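Long-range contact in uncharacterized protein (Bacteroides dorei DSM 17855, PDB 5TGF), which is a putative serine beta-lactamase-family hydrolase of unproven substrate that can also bind calcium: residues T236-V242 against Y265-R271. Numbering follows the deposited sequence.
Sequences TMQADQV and YGLGEWR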
ATOM      1  N   THR A 236      11.669   9.326  -1.345  1.00 17.93           N
ATOM      2  CA  THR A 236      11.954   8.599  -0.096  1.00 17.70           C
ATOM      3  C   THR A 236      10.966   7.424   0.084  1.00 16.05           C
ATOM      4  O   THR A 236      11.378   6.347   0.501  1.00 17.82           O
ATOM      5  CB  THR A 236      11.898   9.540   1.121  1.00 19.16           C
ATOM      6  OG1 THR A 236      12.986  10.490   1.016  1.00 21.86           O
ATOM      7  CG2 THR A 236      12.036   8.766   2.443  1.00 19.87           C
HETATM    8  N   MSE A 237       9.699   7.620  -0.283  1.00 15.99           N
HETATM    9  CA  MSE A 237       8.716   6.541  -0.203  1.00 15.86           C
HETATM   10  C   MSE A 237       9.099   5.365  -1.090  1.00 15.44           C
HETATM   11  O   MSE A 237       8.696   4.219  -0.830  1.00 16.15           O
HETATM   12  CB  MSE A 237       7.322   7.068  -0.593  1.00 18.11           C
HETATM   13  CG  MSE A 237       6.649   8.000   0.440  1.00 18.23           C
HETATM   14 SE   MSE A 237       5.088   8.857  -0.426  0.76 21.11          SE
HETATM   15  CE  MSE A 237       3.932   7.244  -0.590  1.00 21.30           C
ATOM     16  N   GLN A 238       9.752   5.664  -2.205  1.00 15.60           N
ATOM     17  CA  GLN A 238      10.162   4.668  -3.217  1.00 16.14           C
ATOM     18  C   GLN A 238      11.569   4.117  -3.041  1.00 16.58           C
ATOM     19  O   GLN A 238      11.971   3.216  -3.793  1.00 15.76           O
ATOM     20  CB  GLN A 238       9.981   5.277  -4.617  1.00 16.71           C
ATOM     21  CG  GLN A 238       8.543   5.635  -4.911  1.00 18.33           C
ATOM     22  CD  GLN A 238       8.319   6.256  -6.282  1.00 20.00           C
ATOM     23  OE1 GLN A 238       9.238   6.330  -7.109  1.00 20.08           O
ATOM     24  NE2 GLN A 238       7.072   6.607  -6.570  1.00 17.35           N
ATOM     25  N   ALA A 239      12.323   4.645  -2.078  1.00 15.78           N
ATOM     26  CA  ALA A 239      13.704   4.213  -1.840  1.00 17.12           C
ATOM     27  C   ALA A 239      13.741   2.909  -1.049  1.00 17.96           C
ATOM     28  O   ALA A 239      12.778   2.530  -0.415  1.00 17.52           O
ATOM     29  CB  ALA A 239      14.485   5.280  -1.055  1.00 18.13           C
ATOM     30  N   ASP A 240      14.913   2.303  -1.020  1.00 16.78           N
ATOM     31  CA  ASP A 240      15.185   1.152  -0.186  1.00 19.61           C
ATOM     32  C   ASP A 240      15.028   1.522   1.285  1.00 17.28           C
ATOM     33  O   ASP A 240      15.843   2.246   1.814  1.00 18.36           O
ATOM     34  CB  ASP A 240      16.635   0.688  -0.437  1.00 20.36           C
ATOM     35  CG  ASP A 240      17.029  -0.523   0.395  1.00 21.87           C
ATOM     36  OD1 ASP A 240      16.182  -1.143   1.068  1.00 22.62           O
ATOM     37  OD2 ASP A 240      18.188  -0.921   0.310  1.00 24.17           O
ATOM     38  N   GLN A 241      13.988   1.018   1.936  1.00 16.04           N
ATOM     39  CA  GLN A 241      13.839   1.201   3.371  1.00 13.98           C
ATOM     40  C   GLN A 241      14.073  -0.083   4.164  1.00 15.22           C
ATOM     41  O   GLN A 241      13.930  -0.110   5.386  1.00 15.32           O
ATOM     42  CB  GLN A 241      12.465   1.823   3.687  1.00 15.03           C
ATOM     43  CG  GLN A 241      12.193   3.140   2.991  1.00 15.95           C
ATOM     44  CD  GLN A 241      13.104   4.271   3.468  1.00 16.56           C
ATOM     45  OE1 GLN A 241      13.815   4.118   4.445  1.00 17.23           O
ATOM     46  NE2 GLN A 241      13.059   5.422   2.790  1.00 17.28           N
ATOM     47  N   VAL A 242      14.420  -1.160   3.477  1.00 14.95           N
ATOM     48  CA  VAL A 242      14.717  -2.429   4.142  1.00 15.26           C
ATOM     49  C   VAL A 242      16.173  -2.390   4.616  1.00 17.03           C
ATOM     50  O   VAL A 242      16.480  -2.769   5.734  1.00 16.11           O
ATOM     51  CB  VAL A 242      14.472  -3.619   3.189  1.00 15.48           C
ATOM     52  CG1 VAL A 242      14.892  -4.910   3.854  1.00 16.29           C
ATOM     53  CG2 VAL A 242      12.986  -3.700   2.826  1.00 15.77           C
ATOM     54  N   TYR A 265      11.174  -3.260  -0.221  1.00 12.61           N
ATOM     55  CA  TYR A 265      10.093  -2.402   0.299  1.00 11.94           C
ATOM     56  C   TYR A 265      10.591  -0.997   0.543  1.00 14.32           C
ATOM     57  O   TYR A 265      11.728  -0.799   0.983  1.00 14.50           O
ATOM     58  CB  TYR A 265       9.504  -3.010   1.594  1.00 11.47           C
ATOM     59  CG  TYR A 265       8.037  -2.768   1.825  1.00 11.08           C
ATOM     60  CD1 TYR A 265       7.069  -3.577   1.247  1.00 11.43           C
ATOM     61  CD2 TYR A 265       7.602  -1.699   2.628  1.00 12.10           C
ATOM     62  CE1 TYR A 265       5.722  -3.371   1.480  1.00 10.36           C
ATOM     63  CE2 TYR A 265       6.249  -1.479   2.850  1.00 12.05           C
ATOM     64  CZ  TYR A 265       5.315  -2.314   2.275  1.00 11.70           C
ATOM     65  OH  TYR A 265       3.956  -2.117   2.537  1.00 14.32           O
ATOM     66  N   GLY A 266       9.706  -0.036   0.300  1.00 13.32           N
ATOM     67  CA  GLY A 266       9.910   1.355   0.618  1.00 13.21           C
ATOM     68  C   GLY A 266       9.101   1.749   1.831  1.00 13.58           C
ATOM     69  O   GLY A 266       9.221   1.097   2.889  1.00 14.20           O
ATOM     70  N   LEU A 267       8.348   2.846   1.727  1.00 12.40           N
ATOM     71  CA  LEU A 267       7.378   3.242   2.756  1.00 12.60           C
ATOM     72  C   LEU A 267       5.973   2.881   2.315  1.00 13.03           C
ATOM     73  O   LEU A 267       5.435   3.431   1.337  1.00 13.35           O
ATOM     74  CB  LEU A 267       7.454   4.742   3.039  1.00 14.05           C
ATOM     75  CG  LEU A 267       8.852   5.264   3.387  1.00 14.02           C
ATOM     76  CD1 LEU A 267       8.826   6.786   3.524  1.00 15.68           C
ATOM     77  CD2 LEU A 267       9.364   4.669   4.684  1.00 15.14           C
ATOM     78  N   GLY A 268       5.429   1.831   2.909  1.00 12.17           N
ATOM     79  CA  GLY A 268       4.092   1.334   2.533  1.00 12.66           C
ATOM     80  C   GLY A 268       3.901   0.850   1.097  1.00 12.65           C
ATOM     81  O   GLY A 268       2.808   0.904   0.594  1.00 11.60           O
ATOM     82  N   GLU A 269       4.967   0.399   0.445  1.00 11.90           N
ATOM     83  CA  GLU A 269       4.917  -0.013  -0.936  1.00 12.76           C
ATOM     84  C   GLU A 269       6.071  -0.972  -1.242  1.00 11.74           C
ATOM     85  O   GLU A 269       7.202  -0.824  -0.688  1.00 12.65           O
ATOM     86  CB  GLU A 269       4.984   1.205  -1.858  1.00 12.84           C
ATOM     87  CG  GLU A 269       6.256   2.054  -1.717  1.00 13.69           C
ATOM     88  CD  GLU A 269       6.000   3.545  -2.009  1.00 15.21           C
ATOM     89  OE1 GLU A 269       6.353   4.034  -3.113  1.00 15.52           O
ATOM     90  OE2 GLU A 269       5.356   4.231  -1.150  1.00 17.48           O
ATOM     91  N   TRP A 270       5.799  -1.940  -2.115  1.00 11.01           N
ATOM     92  CA  TRP A 270       6.806  -2.900  -2.559  1.00 11.16           C
ATOM     93  C   TRP A 270       7.598  -2.339  -3.725  1.00 11.97           C
ATOM     94  O   TRP A 270       7.034  -1.738  -4.679  1.00 12.68           O
ATOM     95  CB  TRP A 270       6.163  -4.235  -3.019  1.00 11.42           C
ATOM     96  CG  TRP A 270       5.391  -4.986  -1.955  1.00 11.79           C
ATOM     97  CD1 TRP A 270       4.049  -4.873  -1.663  1.00 11.98           C
ATOM     98  CD2 TRP A 270       5.895  -5.995  -1.086  1.00 11.19           C
ATOM     99  NE1 TRP A 270       3.729  -5.685  -0.612  1.00 13.13           N
ATOM    100  CE2 TRP A 270       4.843  -6.390  -0.245  1.00 11.61           C
ATOM    101  CE3 TRP A 270       7.181  -6.530  -0.859  1.00 11.65           C
ATOM    102  CZ2 TRP A 270       5.013  -7.319   0.777  1.00 12.29           C
ATOM    103  CZ3 TRP A 270       7.333  -7.491   0.151  1.00 11.57           C
ATOM    104  CH2 TRP A 270       6.273  -7.870   0.944  1.00 11.97           C
ATOM    105  N   ARG A 271       8.900  -2.561  -3.655  1.00 12.19           N
ATOM    106  CA  ARG A 271       9.828  -2.356  -4.750  1.00 13.51           C
ATOM    107  C   ARG A 271       9.964  -3.632  -5.570  1.00 13.02           C
ATOM    108  O   ARG A 271      10.741  -4.511  -5.246  1.00 13.35           O
ATOM    109  CB  ARG A 271      11.167  -1.879  -4.186  1.00 13.96           C
ATOM    110  CG  ARG A 271      11.073  -0.530  -3.460  1.00 14.31           C
ATOM    111  CD  ARG A 271      12.338  -0.091  -2.714  1.00 17.87           C
ATOM    112  NE  ARG A 271      13.596  -0.586  -3.290  1.00 20.96           N
ATOM    113  CZ  ARG A 271      14.504   0.111  -3.962  1.00 20.97           C
ATOM    114  NH1 ARG A 271      14.330   1.377  -4.309  1.00 20.90           N
ATOM    115  NH2 ARG A 271      15.583  -0.513  -4.348  1.00 29.38           N
TER
HETATM  116  O   HOH W   1       5.428   6.485  -3.824  1.00 18.88           O
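Arg271 reaches the last turn of helix 231-238 with its guanidinium edge: NH1 donates to Gln238 O at 3.0 Å, nearly straight (166°) and on a carbonyl lone pair, the acceptor lying in the guanidinium plane. Asp240 N lies over one face, toward its rim, without a hydrogen bond, while NE and NH2 bond to the carbonyls of Ser263 and Gly279, so the planar group is held from several directions. With CG between its backbone N and carbonyl carbon (chi1 60°), Glu269 sets its carboxylate against Met237 O, CD 3.0 Å from it with no bond between them; the 2.6 Å from OE2 to Leu267 O suggests that the acid may carry a proton. OE1 accepts from a water that Gln238 NE2 donates to; Gln238 OE1 accepts from Lys298 NZ. Met237 O accepts from Leu267 N at 2.9 Å. In the beta-lactamase-type fold, this contact ties that helix to the loop leading into edge strand 270-274, where Tyr265 touches Lys61 of a probable SxxK motif. Leu267 splays its methyls, CD1 over Met237 CA (3.7 Å) and on to Thr236 CG2, CD2 against Gln241 CG (3.6 Å). Gln241 folds back at chi2 (-67°), which lets NE2 donate to Thr236 O, approached from its other face by Ala239 N; the backbone N of Gln241 donates to Tyr265 O at 3.1 Å.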